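Local coordinates for protein DTDP-4-dehydrorhamnose reductase, rfbD ortholog (Clostridium acetobutylicum, PDB 1VL0) that probably reduces dTDP-6-deoxy-L-lyxo-4-hexulose to dTDP-L-rhamnose in dTDP-L-rhamnose biosynthesis, and binds a nicotinamide dinucleotide cofactor, at residues A[219-224]-A[274-279]; A[189-194]-A[260-265]; A[13-18]-A[64-69]; A[100-105]-A[151-156]. All blocks are in the same frame, centred on the assembly; numbering follows the deposited sequence.

Contact 1. Residues A[219-224]-A[274-279]; sequences TCKGIC and DITREW
K221 and E278 form a single backbone bridge between two loops of this extended short-chain dehydrogenase/reductase (SDR) fold, one running from strand 214-217 to strand 224-225, the other leading into helix 279-290. Both backbone hydrogen bonds belong to K221: its N donates to R277 O (2.9 Å), and its O accepts from W279 N (3.1 Å), so the first residue of the helix is tied to the opposite loop.

The charged contacts lie at the far end of K221, whose chain runs nearly straight until the last torsion (chi4 -52°) turns NZ onto D274, where it donates to the backbone O (2.9 Å) and forms a salt bridge with OD2 (3.2 Å). T276 N closes an Asx turn on D274 OD1, T276 OG1 donates to the same oxygen from the same face of the carboxylate, and N265 ND2 supplies a further bond. The E278 side chain crosses that of K221 at about a right angle, OE2 3.7 Å from K221 CB.

At the other end C224 SG sits over one face of the W279 indole, 3.8 Å from the centroid of the six-membered ring. At the ring edge, a water accepts from I223 N and, weakly, from W279 NE1.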
loop_
_atom_site.group_PDB
_atom_site.type_symbol
_atom_site.label_atom_id
_atom_site.label_comp_id
_atom_site.label_asym_id
_atom_site.label_seq_id
_atom_site.Cartn_x
_atom_site.Cartn_y
_atom_site.Cartn_z
ATOM N N THR A 219 -10.726 -20.497 -5.691
ATOM C CA THR A 219 -10.626 -21.912 -5.892
ATOM C C THR A 219 -12.051 -22.550 -5.838
ATOM O O THR A 219 -13.033 -21.940 -5.383
ATOM C CB THR A 219 -9.707 -22.565 -4.840
ATOM O OG1 THR A 219 -10.211 -22.328 -3.515
ATOM C CG2 THR A 219 -8.342 -21.939 -4.863
ATOM N N CYS A 220 -12.124 -23.805 -6.284
ATOM C CA CYS A 220 -13.362 -24.541 -6.212
ATOM C C CYS A 220 -13.774 -24.759 -4.746
ATOM O O CYS A 220 -12.974 -24.586 -3.819
ATOM C CB CYS A 220 -13.271 -25.858 -7.037
ATOM S SG CYS A 220 -13.450 -25.650 -8.879
ATOM N N LYS A 221 -15.044 -25.090 -4.520
ATOM C CA LYS A 221 -15.516 -25.330 -3.146
ATOM C C LYS A 221 -14.989 -26.631 -2.605
ATOM O O LYS A 221 -14.727 -27.569 -3.366
ATOM C CB LYS A 221 -17.031 -25.331 -3.083
ATOM C CG LYS A 221 -17.696 -24.058 -3.512
ATOM C CD LYS A 221 -19.209 -24.249 -3.355
ATOM C CE LYS A 221 -20.079 -23.297 -4.123
ATOM N NZ LYS A 221 -19.704 -21.997 -3.874
ATOM N N GLY A 222 -14.818 -26.703 -1.283
ATOM C CA GLY A 222 -14.367 -27.917 -0.650
ATOM C C GLY A 222 -12.892 -27.905 -0.299
ATOM O O GLY A 222 -12.218 -26.881 -0.400
ATOM N N ILE A 223 -12.408 -29.070 0.118
ATOM C CA ILE A 223 -11.048 -29.252 0.628
ATOM C C ILE A 223 -10.628 -30.712 0.490
ATOM O O ILE A 223 -11.410 -31.598 0.754
ATOM C CB ILE A 223 -10.981 -28.812 2.114
ATOM C CG1 ILE A 223 -9.690 -29.300 2.784
ATOM C CG2 ILE A 223 -12.201 -29.353 2.890
ATOM C CD1 ILE A 223 -9.515 -28.839 4.209
ATOM N N CYS A 224 -9.385 -30.948 0.069
ATOM C CA CYS A 224 -8.787 -32.274 0.087
ATOM C C CYS A 224 -7.258 -32.204 0.040
ATOM O O CYS A 224 -6.676 -31.137 -0.099
ATOM C CB CYS A 224 -9.342 -33.098 -1.070
ATOM S SG CYS A 224 -8.823 -32.546 -2.731
ATOM N N ASP A 274 -20.168 -16.577 -4.472
ATOM C CA ASP A 274 -19.202 -17.615 -4.816
ATOM C C ASP A 274 -19.799 -18.614 -5.819
ATOM O O ASP A 274 -20.381 -19.631 -5.449
ATOM C CB ASP A 274 -18.703 -18.354 -3.586
ATOM C CG ASP A 274 -17.609 -19.381 -3.939
ATOM O OD1 ASP A 274 -17.152 -19.355 -5.126
ATOM O OD2 ASP A 274 -17.119 -20.202 -3.122
ATOM N N ILE A 275 -19.636 -18.316 -7.097
ATOM C CA ILE A 275 -20.160 -19.152 -8.155
ATOM C C ILE A 275 -19.338 -20.369 -8.493
ATOM O O ILE A 275 -19.689 -21.078 -9.398
ATOM C CB ILE A 275 -20.383 -18.304 -9.418
ATOM C CG1 ILE A 275 -19.073 -17.675 -9.934
ATOM C CG2 ILE A 275 -21.425 -17.217 -9.132
ATOM C CD1 ILE A 275 -19.137 -17.297 -11.384
ATOM N N THR A 276 -18.222 -20.621 -7.806
ATOM C CA THR A 276 -17.445 -21.826 -8.088
ATOM C C THR A 276 -18.222 -23.060 -7.658
ATOM O O THR A 276 -19.114 -22.992 -6.838
ATOM C CB THR A 276 -16.069 -21.859 -7.408
ATOM O OG1 THR A 276 -16.203 -21.740 -5.976
ATOM C CG2 THR A 276 -15.230 -20.698 -7.833
ATOM N N ARG A 277 -17.858 -24.196 -8.229
ATOM C CA ARG A 277 -18.529 -25.426 -7.912
ATOM C C ARG A 277 -17.671 -26.252 -6.991
ATOM O O ARG A 277 -16.479 -26.005 -6.816
ATOM C CB ARG A 277 -18.815 -26.228 -9.191
ATOM C CG ARG A 277 -19.776 -25.552 -10.123
ATOM C CD ARG A 277 -19.800 -26.142 -11.469
ATOM N NE ARG A 277 -18.515 -25.983 -12.129
ATOM C CZ ARG A 277 -18.227 -26.426 -13.328
ATOM N NH1 ARG A 277 -19.127 -27.090 -14.031
ATOM N NH2 ARG A 277 -17.035 -26.189 -13.832
ATOM N N GLU A 278 -18.305 -27.241 -6.401
ATOM C CA GLU A 278 -17.611 -28.250 -5.588
ATOM C C GLU A 278 -16.552 -28.914 -6.466
ATOM O O GLU A 278 -16.796 -29.209 -7.640
ATOM C CB GLU A 278 -18.619 -29.311 -5.116
ATOM C CG GLU A 278 -19.605 -28.856 -4.058
ATOM C CD GLU A 278 -18.951 -28.609 -2.716
ATOM O OE1 GLU A 278 -17.877 -29.231 -2.415
ATOM O OE2 GLU A 278 -19.526 -27.776 -1.969
ATOM N N TRP A 279 -15.392 -29.193 -5.871
ATOM C CA TRP A 279 -14.254 -29.588 -6.641
ATOM C C TRP A 279 -14.504 -30.871 -7.419
ATOM O O TRP A 279 -14.115 -30.996 -8.554
ATOM C CB TRP A 279 -13.024 -29.663 -5.744
ATOM C CG TRP A 279 -12.909 -30.781 -4.764
ATOM C CD1 TRP A 279 -13.272 -30.763 -3.445
ATOM C CD2 TRP A 279 -12.310 -32.064 -4.995
ATOM N NE1 TRP A 279 -12.946 -31.955 -2.846
ATOM C CE2 TRP A 279 -12.365 -32.781 -3.768
ATOM C CE3 TRP A 279 -11.756 -32.696 -6.117
ATOM C CZ2 TRP A 279 -11.883 -34.092 -3.639
ATOM C CZ3 TRP A 279 -11.275 -33.951 -6.001
ATOM C CH2 TRP A 279 -11.325 -34.658 -4.742
HETATM O O HOH W 1 -14.618 -31.079 0.060
#

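Contact 2. Residues A[189-194]-A[260-265]; sequences DQVGTP and YSVLRN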
loop_
_atom_site.group_PDB
_atom_site.type_symbol
_atom_site.label_atom_id
_atom_site.label_comp_id
_atom_site.label_asym_id
_atom_site.label_seq_id
_atom_site.Cartn_x
_atom_site.Cartn_y
_atom_site.Cartn_z
ATOM N N ASP A 189 -0.371 -34.964 3.328
ATOM C CA ASP A 189 -0.171 -33.932 4.338
ATOM C C ASP A 189 -0.106 -32.526 3.746
ATOM O O ASP A 189 0.332 -31.603 4.392
ATOM C CB ASP A 189 1.050 -34.248 5.218
ATOM C CG ASP A 189 2.367 -34.264 4.459
ATOM O OD1 ASP A 189 2.391 -33.982 3.246
ATOM O OD2 ASP A 189 3.465 -34.556 5.023
ATOM N N GLN A 190 -0.551 -32.355 2.510
ATOM C CA GLN A 190 -0.695 -31.019 1.928
ATOM C C GLN A 190 -2.130 -30.912 1.412
ATOM O O GLN A 190 -2.566 -31.781 0.669
ATOM C CB GLN A 190 0.266 -30.817 0.772
ATOM C CG GLN A 190 1.788 -30.935 1.122
ATOM C CD GLN A 190 2.670 -30.780 -0.129
ATOM O OE1 GLN A 190 2.284 -30.092 -1.093
ATOM N NE2 GLN A 190 3.829 -31.420 -0.124
ATOM N N VAL A 191 -2.861 -29.888 1.846
ATOM C CA VAL A 191 -4.273 -29.786 1.548
ATOM C C VAL A 191 -4.588 -28.434 0.914
ATOM O O VAL A 191 -3.919 -27.433 1.149
ATOM C CB VAL A 191 -5.225 -30.055 2.767
ATOM C CG1 VAL A 191 -4.820 -31.357 3.550
ATOM C CG2 VAL A 191 -5.249 -28.920 3.677
ATOM N N GLY A 192 -5.624 -28.435 0.097
ATOM C CA GLY A 192 -6.019 -27.273 -0.690
ATOM C C GLY A 192 -7.294 -27.696 -1.366
ATOM O O GLY A 192 -8.014 -28.528 -0.865
ATOM N N THR A 193 -7.555 -27.134 -2.531
ATOM C CA THR A 193 -8.717 -27.474 -3.311
ATOM C C THR A 193 -8.357 -27.423 -4.799
ATOM O O THR A 193 -7.938 -26.358 -5.268
ATOM C CB THR A 193 -9.842 -26.459 -3.123
ATOM O OG1 THR A 193 -9.987 -26.149 -1.729
ATOM C CG2 THR A 193 -11.172 -27.081 -3.632
ATOM N N PRO A 194 -8.566 -28.545 -5.516
ATOM C CA PRO A 194 -8.384 -28.604 -6.981
ATOM C C PRO A 194 -9.291 -27.607 -7.638
ATOM O O PRO A 194 -10.446 -27.500 -7.204
ATOM C CB PRO A 194 -8.833 -30.025 -7.323
ATOM C CG PRO A 194 -8.617 -30.820 -6.002
ATOM C CD PRO A 194 -8.981 -29.854 -4.947
ATOM N N TYR A 260 -1.011 -26.367 4.327
ATOM C CA TYR A 260 -2.401 -26.051 4.316
ATOM C C TYR A 260 -2.600 -24.769 3.494
ATOM O O TYR A 260 -2.245 -23.676 3.952
ATOM C CB TYR A 260 -2.917 -25.843 5.734
ATOM C CG TYR A 260 -4.436 -25.648 5.793
ATOM C CD1 TYR A 260 -5.011 -24.426 5.446
ATOM C CD2 TYR A 260 -5.274 -26.664 6.182
ATOM C CE1 TYR A 260 -6.370 -24.228 5.477
ATOM C CE2 TYR A 260 -6.655 -26.461 6.258
ATOM C CZ TYR A 260 -7.193 -25.254 5.881
ATOM O OH TYR A 260 -8.551 -25.075 5.911
ATOM N N SER A 261 -3.170 -24.913 2.301
ATOM C CA SER A 261 -3.388 -23.786 1.422
ATOM C C SER A 261 -4.821 -23.687 0.917
ATOM O O SER A 261 -5.062 -23.279 -0.212
ATOM C CB SER A 261 -2.401 -23.855 0.253
ATOM O OG SER A 261 -2.340 -25.146 -0.281
ATOM N N VAL A 262 -5.773 -24.015 1.784
ATOM C CA VAL A 262 -7.179 -23.879 1.433
ATOM C C VAL A 262 -7.505 -22.390 1.477
ATOM O O VAL A 262 -7.334 -21.763 2.515
ATOM C CB VAL A 262 -8.103 -24.660 2.392
ATOM C CG1 VAL A 262 -9.572 -24.443 2.023
ATOM C CG2 VAL A 262 -7.781 -26.103 2.332
ATOM N N LEU A 263 -7.956 -21.844 0.341
ATOM C CA LEU A 263 -8.394 -20.487 0.292
ATOM C C LEU A 263 -9.895 -20.416 0.402
ATOM O O LEU A 263 -10.600 -21.080 -0.332
ATOM C CB LEU A 263 -7.989 -19.855 -1.034
ATOM C CG LEU A 263 -6.512 -19.928 -1.369
ATOM C CD1 LEU A 263 -6.282 -19.153 -2.712
ATOM C CD2 LEU A 263 -5.659 -19.344 -0.293
ATOM N N ARG A 264 -10.392 -19.581 1.292
ATOM C CA ARG A 264 -11.798 -19.296 1.314
ATOM C C ARG A 264 -12.058 -18.221 0.250
ATOM O O ARG A 264 -11.323 -17.237 0.169
ATOM C CB ARG A 264 -12.186 -18.786 2.678
ATOM C CG ARG A 264 -13.647 -18.608 2.869
ATOM C CD ARG A 264 -14.036 -18.309 4.278
ATOM N NE ARG A 264 -15.466 -18.004 4.346
ATOM C CZ ARG A 264 -16.132 -17.640 5.437
ATOM N NH1 ARG A 264 -15.517 -17.554 6.578
ATOM N NH2 ARG A 264 -17.425 -17.357 5.370
ATOM N N ASN A 265 -13.117 -18.393 -0.531
ATOM C CA ASN A 265 -13.536 -17.421 -1.496
ATOM C C ASN A 265 -14.436 -16.402 -0.796
ATOM O O ASN A 265 -15.606 -16.155 -1.211
ATOM C CB ASN A 265 -14.325 -18.068 -2.653
ATOM C CG ASN A 265 -13.484 -18.916 -3.619
ATOM O OD1 ASN A 265 -12.338 -19.296 -3.381
ATOM N ND2 ASN A 265 -14.098 -19.261 -4.700
HETATM O O HOH W 2 -8.521 -23.662 -1.992
HETATM O O HOH W 3 -5.728 -24.536 -2.609
#
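Y260 opens the second segment against V191: V191 CG2 comes obliquely to the ring, 3.4 Å from Y260 CD2. This methyl can reach the ring because it lies between the backbone N and the carbonyl carbon of V191 (chi1 -48°). A different methyl, V262 CG2, covers one face of the same ring toward its rim, so the ring meets one valine from across the contact and one from its own segment.

At S261 the contact passes to the backbone. S261 N donates an almost straight bond to V191 O (2.9 Å, 170° at the hydrogen), next to the single bridge that pairs V191 with Y260. S261 O takes a bond from a water (2.8 Å), which in turn accepts from T193 N at 3.2 Å. The strand involved, 191-196, belongs to the central sheet of the extended SDR fold, parallel to strand 155-164 and antiparallel to strand 224-225. The V191 backbone also bonds to that of K259. With V191 and Y260 as the one bridge between the two segments, the loop 260-265 follows the strand only briefly.

V262 packs its CG2 on the bare backbone of G192, 3.7 Å from G192 CA, and the same methyl lies 4.0 Å from V191 CG2. With L263 the link becomes fully water-mediated: L263 N donates to a second water (3.0 Å), which donates to T193 OG1 (2.9 Å). That hydroxyl is also hydrogen-bonded to G222 O.

Contact 3. Residues A[13-18]-A[64-69]; sequences MKILIT and PNVVIN
T18 and N69 meet through their side chains at the C-terminal ends of two parallel strands: T18 OG1, set between its own backbone N and carbonyl carbon (chi1 54°), donates to N69 OD1 over 2.6 Å, about 25° out of the amide plane. At the other end, N65 turns its amide back so that OD1 accepts from K14 N in the carbonyl plane, on a lone pair (2.8 Å). K14 O is shared there by N65 N (2.8 Å) and, at greater length, V66 N (3.3 Å). Between these ends a regular ladder continues through L16 N to V66 O, I68 N to L16 O and T18 N to I68 O.

On one face of the ladder I15 CG2 touches I68 CD1 at 3.8 Å; on the other, L16 and V67 lie side by side and point the same way, with L16 CD2 3.8 Å from V67 CG2. This is the core of the Rossmann fold: strand 13-18 lies between strands 37-42 and 66-69, all parallel.

Helices cover both faces. I15, I17 and I68 pack on helix 23-32, while L16, P64 and V67 meet F59 of helix 52-62, and T18 and N69 both touch L97 of helix 83-104. The N69 amide is fixed from outside by A71 N on OD1 and by Q110 at ND2, and the T18 side chain comes within about 5 Å of the bound NADH.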
loop_
_atom_site.group_PDB
_atom_site.type_symbol
_atom_site.label_atom_id
_atom_site.label_comp_id
_atom_site.label_asym_id
_atom_site.label_seq_id
_atom_site.Cartn_x
_atom_site.Cartn_y
_atom_site.Cartn_z
HETATM N N MSE A 13 -15.743 -3.640 -26.491
HETATM C CA MSE A 13 -14.739 -3.811 -25.456
HETATM C C MSE A 13 -13.554 -4.624 -25.966
HETATM O O MSE A 13 -13.725 -5.697 -26.543
HETATM C CB MSE A 13 -15.336 -4.505 -24.237
HETATM C CG MSE A 13 -14.776 -3.988 -22.931
HETATM SE SE MSE A 13 -14.888 -5.348 -21.573
HETATM C CE MSE A 13 -16.650 -6.153 -21.990
ATOM N N LYS A 14 -12.357 -4.112 -25.713
ATOM C CA LYS A 14 -11.142 -4.728 -26.156
ATOM C C LYS A 14 -10.401 -5.323 -24.933
ATOM O O LYS A 14 -10.008 -4.615 -24.012
ATOM C CB LYS A 14 -10.330 -3.674 -26.877
ATOM C CG LYS A 14 -9.399 -4.207 -27.930
ATOM C CD LYS A 14 -8.499 -3.094 -28.479
ATOM C CE LYS A 14 -9.149 -2.207 -29.541
ATOM N NZ LYS A 14 -8.073 -1.651 -30.424
ATOM N N ILE A 15 -10.207 -6.632 -24.967
ATOM C CA ILE A 15 -9.553 -7.366 -23.923
ATOM C C ILE A 15 -8.246 -7.976 -24.399
ATOM O O ILE A 15 -8.254 -8.886 -25.198
ATOM C CB ILE A 15 -10.470 -8.462 -23.396
ATOM C CG1 ILE A 15 -11.749 -7.820 -22.819
ATOM C CG2 ILE A 15 -9.758 -9.249 -22.289
ATOM C CD1 ILE A 15 -12.792 -8.788 -22.343
ATOM N N LEU A 16 -7.143 -7.485 -23.858
ATOM C CA LEU A 16 -5.846 -8.098 -24.054
ATOM C C LEU A 16 -5.654 -9.200 -23.054
ATOM O O LEU A 16 -5.839 -8.987 -21.832
ATOM C CB LEU A 16 -4.743 -7.062 -23.890
ATOM C CG LEU A 16 -3.302 -7.561 -23.849
ATOM C CD1 LEU A 16 -2.868 -8.188 -25.192
ATOM C CD2 LEU A 16 -2.372 -6.401 -23.501
ATOM N N ILE A 17 -5.272 -10.379 -23.548
ATOM C CA ILE A 17 -4.898 -11.486 -22.688
ATOM C C ILE A 17 -3.437 -11.770 -22.887
ATOM O O ILE A 17 -3.008 -12.008 -24.022
ATOM C CB ILE A 17 -5.724 -12.759 -22.999
ATOM C CG1 ILE A 17 -7.211 -12.467 -22.878
ATOM C CG2 ILE A 17 -5.324 -13.925 -22.035
ATOM C CD1 ILE A 17 -8.079 -13.556 -23.518
ATOM N N THR A 18 -2.668 -11.733 -21.801
ATOM C CA THR A 18 -1.267 -12.149 -21.849
ATOM C C THR A 18 -1.136 -13.542 -21.298
ATOM O O THR A 18 -1.875 -13.925 -20.338
ATOM C CB THR A 18 -0.308 -11.148 -21.138
ATOM O OG1 THR A 18 -0.731 -10.898 -19.820
ATOM C CG2 THR A 18 -0.407 -9.815 -21.744
ATOM N N PRO A 64 -6.244 -1.303 -25.257
ATOM C CA PRO A 64 -7.241 -2.213 -24.684
ATOM C C PRO A 64 -8.027 -1.537 -23.568
ATOM O O PRO A 64 -7.602 -0.498 -23.037
ATOM C CB PRO A 64 -6.390 -3.369 -24.130
ATOM C CG PRO A 64 -5.048 -2.752 -23.883
ATOM C CD PRO A 64 -4.863 -1.746 -25.014
ATOM N N ASN A 65 -9.179 -2.098 -23.231
ATOM C CA ASN A 65 -9.961 -1.624 -22.086
ATOM C C ASN A 65 -9.621 -2.411 -20.807
ATOM O O ASN A 65 -9.844 -1.937 -19.698
ATOM C CB ASN A 65 -11.441 -1.794 -22.379
ATOM C CG ASN A 65 -11.859 -1.011 -23.549
ATOM O OD1 ASN A 65 -12.058 -1.542 -24.643
ATOM N ND2 ASN A 65 -11.864 0.288 -23.369
ATOM N N VAL A 66 -9.138 -3.638 -20.999
ATOM C CA VAL A 66 -8.818 -4.573 -19.891
ATOM C C VAL A 66 -7.651 -5.370 -20.362
ATOM O O VAL A 66 -7.587 -5.726 -21.555
ATOM C CB VAL A 66 -9.912 -5.621 -19.609
ATOM C CG1 VAL A 66 -9.600 -6.362 -18.263
ATOM C CG2 VAL A 66 -11.287 -5.001 -19.602
ATOM N N VAL A 67 -6.708 -5.618 -19.450
ATOM C CA VAL A 67 -5.691 -6.609 -19.655
ATOM C C VAL A 67 -5.918 -7.661 -18.593
ATOM O O VAL A 67 -6.109 -7.352 -17.410
ATOM C CB VAL A 67 -4.224 -6.032 -19.620
ATOM C CG1 VAL A 67 -3.912 -5.296 -18.332
ATOM C CG2 VAL A 67 -3.156 -7.154 -19.837
ATOM N N ILE A 68 -5.924 -8.917 -19.029
ATOM C CA ILE A 68 -5.910 -10.057 -18.150
ATOM C C ILE A 68 -4.564 -10.735 -18.251
ATOM O O ILE A 68 -4.201 -11.276 -19.283
ATOM C CB ILE A 68 -7.025 -11.062 -18.487
ATOM C CG1 ILE A 68 -8.372 -10.361 -18.468
ATOM C CG2 ILE A 68 -7.116 -12.159 -17.461
ATOM C CD1 ILE A 68 -9.538 -11.186 -18.985
ATOM N N ASN A 69 -3.836 -10.751 -17.140
ATOM C CA ASN A 69 -2.505 -11.318 -17.186
ATOM C C ASN A 69 -2.475 -12.752 -16.677
ATOM O O ASN A 69 -2.564 -12.992 -15.455
ATOM C CB ASN A 69 -1.524 -10.496 -16.383
ATOM C CG ASN A 69 -0.149 -11.058 -16.459
ATOM O OD1 ASN A 69 0.229 -11.619 -17.488
ATOM N ND2 ASN A 69 0.621 -10.890 -15.416
#

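Contact 4. Residues A[100-105]-A[151-156]; sequences AAYSVG and LNPKYY
N152 and Y102 bring two donors close together: N152 ND2 lies 3.3 Å from Y102 N with no hydrogen bond between them, and none joins these two segments at all. The amide is held by carbonyls outside both segments. ND2 is hydrogen-bonded to A98 O, one turn back in the helix of Y102, and to A106 O just past its end. With CG anti to the backbone N (chi1 -164°), N152 reaches in beside the helix, where ND2 also abuts A101 CB at 3.4 Å. Its OD1 turns the other way and accepts from K154 N (3.1 Å), an Asx turn that shapes the chain as it leaves helix 136-151.

Y102 fills the rest of the interface. P153 CD leans obliquely on its ring, 3.8 Å from CD1, and L151 O comes 3.5 Å from Y102 CB.

The same corner faces two neighbouring subunits. Y102 packs against Y102 of both of them, K154 NZ bonds S103 OG of the second subunit, and S103 OG bonds K154 NZ of the third.

Within the chain, G105, with positive phi, closes the last turn in a Schellman motif before strand 107-113. N152 is the first residue past helix 136-151, whose chain leads on into strand 155-164, which pairs in parallel with 107-113; A100 and V104 face helix 52-62.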
loop_
_atom_site.group_PDB
_atom_site.type_symbol
_atom_site.label_atom_id
_atom_site.label_comp_id
_atom_site.label_asym_id
_atom_site.label_seq_id
_atom_site.Cartn_x
_atom_site.Cartn_y
_atom_site.Cartn_z
ATOM N N ALA A 100 1.120 0.461 -17.858
ATOM C CA ALA A 100 0.792 0.685 -19.278
ATOM C C ALA A 100 -0.721 0.756 -19.401
ATOM O O ALA A 100 -1.238 1.565 -20.108
ATOM C CB ALA A 100 1.363 -0.420 -20.124
ATOM N N ALA A 101 -1.423 -0.139 -18.716
ATOM C CA ALA A 101 -2.879 -0.080 -18.623
ATOM C C ALA A 101 -3.341 1.265 -18.098
ATOM O O ALA A 101 -4.165 1.928 -18.726
ATOM C CB ALA A 101 -3.427 -1.224 -17.761
ATOM N N TYR A 102 -2.849 1.661 -16.938
ATOM C CA TYR A 102 -3.165 2.969 -16.372
ATOM C C TYR A 102 -3.036 4.137 -17.350
ATOM O O TYR A 102 -3.879 5.003 -17.399
ATOM C CB TYR A 102 -2.325 3.247 -15.124
ATOM C CG TYR A 102 -2.708 4.543 -14.449
ATOM C CD1 TYR A 102 -3.828 4.618 -13.648
ATOM C CD2 TYR A 102 -1.965 5.719 -14.658
ATOM C CE1 TYR A 102 -4.200 5.816 -13.046
ATOM C CE2 TYR A 102 -2.342 6.927 -14.087
ATOM C CZ TYR A 102 -3.465 6.973 -13.273
ATOM O OH TYR A 102 -3.884 8.134 -12.660
ATOM N N SER A 103 -1.972 4.138 -18.131
ATOM C CA SER A 103 -1.722 5.191 -19.093
ATOM C C SER A 103 -2.813 5.304 -20.118
ATOM O O SER A 103 -3.019 6.391 -20.607
ATOM C CB SER A 103 -0.368 4.984 -19.782
ATOM O OG SER A 103 0.659 5.135 -18.785
ATOM N N VAL A 104 -3.524 4.214 -20.425
ATOM C CA VAL A 104 -4.607 4.261 -21.434
ATOM C C VAL A 104 -6.018 4.127 -20.823
ATOM O O VAL A 104 -7.014 3.990 -21.543
ATOM C CB VAL A 104 -4.359 3.219 -22.588
ATOM C CG1 VAL A 104 -3.055 3.549 -23.272
ATOM C CG2 VAL A 104 -4.326 1.751 -22.066
ATOM N N GLY A 105 -6.085 4.172 -19.505
ATOM C CA GLY A 105 -7.344 4.063 -18.771
ATOM C C GLY A 105 -7.870 2.643 -18.633
ATOM O O GLY A 105 -9.063 2.467 -18.296
ATOM N N LEU A 151 0.239 0.715 -8.976
ATOM C CA LEU A 151 0.314 1.416 -10.257
ATOM C C LEU A 151 -0.998 1.611 -11.029
ATOM O O LEU A 151 -1.001 2.278 -12.046
ATOM C CB LEU A 151 1.306 0.686 -11.134
ATOM C CG LEU A 151 2.753 0.744 -10.634
ATOM C CD1 LEU A 151 3.568 -0.285 -11.343
ATOM C CD2 LEU A 151 3.352 2.160 -10.793
ATOM N N ASN A 152 -2.091 0.993 -10.576
ATOM C CA ASN A 152 -3.381 1.059 -11.250
ATOM C C ASN A 152 -4.542 0.856 -10.245
ATOM O O ASN A 152 -4.734 -0.257 -9.775
ATOM C CB ASN A 152 -3.442 0.022 -12.417
ATOM C CG ASN A 152 -4.582 0.281 -13.395
ATOM O OD1 ASN A 152 -5.600 0.878 -13.023
ATOM N ND2 ASN A 152 -4.414 -0.145 -14.652
ATOM N N PRO A 153 -5.314 1.913 -9.945
ATOM C CA PRO A 153 -6.502 1.790 -9.069
ATOM C C PRO A 153 -7.667 0.912 -9.559
ATOM O O PRO A 153 -8.515 0.565 -8.727
ATOM C CB PRO A 153 -7.000 3.238 -8.930
ATOM C CG PRO A 153 -5.824 4.067 -9.249
ATOM C CD PRO A 153 -5.122 3.310 -10.362
ATOM N N LYS A 154 -7.770 0.676 -10.879
ATOM C CA LYS A 154 -8.703 -0.263 -11.483
ATOM C C LYS A 154 -8.066 -1.638 -11.601
ATOM O O LYS A 154 -7.730 -2.093 -12.671
ATOM C CB LYS A 154 -9.256 0.255 -12.831
ATOM C CG LYS A 154 -10.163 1.464 -12.658
ATOM C CD LYS A 154 -10.839 1.957 -13.995
ATOM C CE LYS A 154 -12.061 2.851 -13.684
ATOM N NZ LYS A 154 -13.173 2.133 -12.980
ATOM N N TYR A 155 -7.900 -2.316 -10.447
ATOM C CA TYR A 155 -7.274 -3.601 -10.409
ATOM C C TYR A 155 -8.195 -4.699 -9.873
ATOM O O TYR A 155 -9.092 -4.465 -9.055
ATOM C CB TYR A 155 -5.961 -3.585 -9.557
ATOM C CG TYR A 155 -6.222 -3.493 -8.100
ATOM C CD1 TYR A 155 -6.322 -2.265 -7.487
ATOM C CD2 TYR A 155 -6.374 -4.635 -7.320
ATOM C CE1 TYR A 155 -6.584 -2.176 -6.126
ATOM C CE2 TYR A 155 -6.664 -4.550 -5.965
ATOM C CZ TYR A 155 -6.773 -3.323 -5.381
ATOM O OH TYR A 155 -7.035 -3.214 -4.022
ATOM N N TYR A 156 -7.905 -5.925 -10.316
ATOM C CA TYR A 156 -8.494 -7.148 -9.759
ATOM C C TYR A 156 -7.328 -8.116 -9.568
ATOM O O TYR A 156 -6.584 -8.388 -10.466
ATOM C CB TYR A 156 -9.503 -7.792 -10.689
ATOM C CG TYR A 156 -10.566 -6.905 -11.310
ATOM C CD1 TYR A 156 -10.306 -6.192 -12.467
ATOM C CD2 TYR A 156 -11.840 -6.837 -10.779
ATOM C CE1 TYR A 156 -11.295 -5.437 -13.078
ATOM C CE2 TYR A 156 -12.817 -6.069 -11.370
ATOM C CZ TYR A 156 -12.542 -5.400 -12.534
ATOM O OH TYR A 156 -13.527 -4.606 -13.112
#

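In the fold
Contacts 3 and 4 lie toward one side of the fold, contacts 1 and 2 toward the other, with centres 26 to 31 Å apart between the pairs. Along the sequence contact 3 closes first, then contact 4, whereas the segments of contacts 1 and 2 alternate. Contacts 3 and 4, 11 Å apart between centres, touch where V67 of strand 66-69 meets A101 of helix 83-104. Contacts 1 and 2, 10 Å apart, are joined by the backbones of C224 and G192. Contacts 2, 3 and 4 all reach the large mixed sheet, and contact 1 meets its edge at C224; the sheet thus connects the parallel Rossmann strands with the later segments of contact 2 and, through contact 4, with the subunit interface.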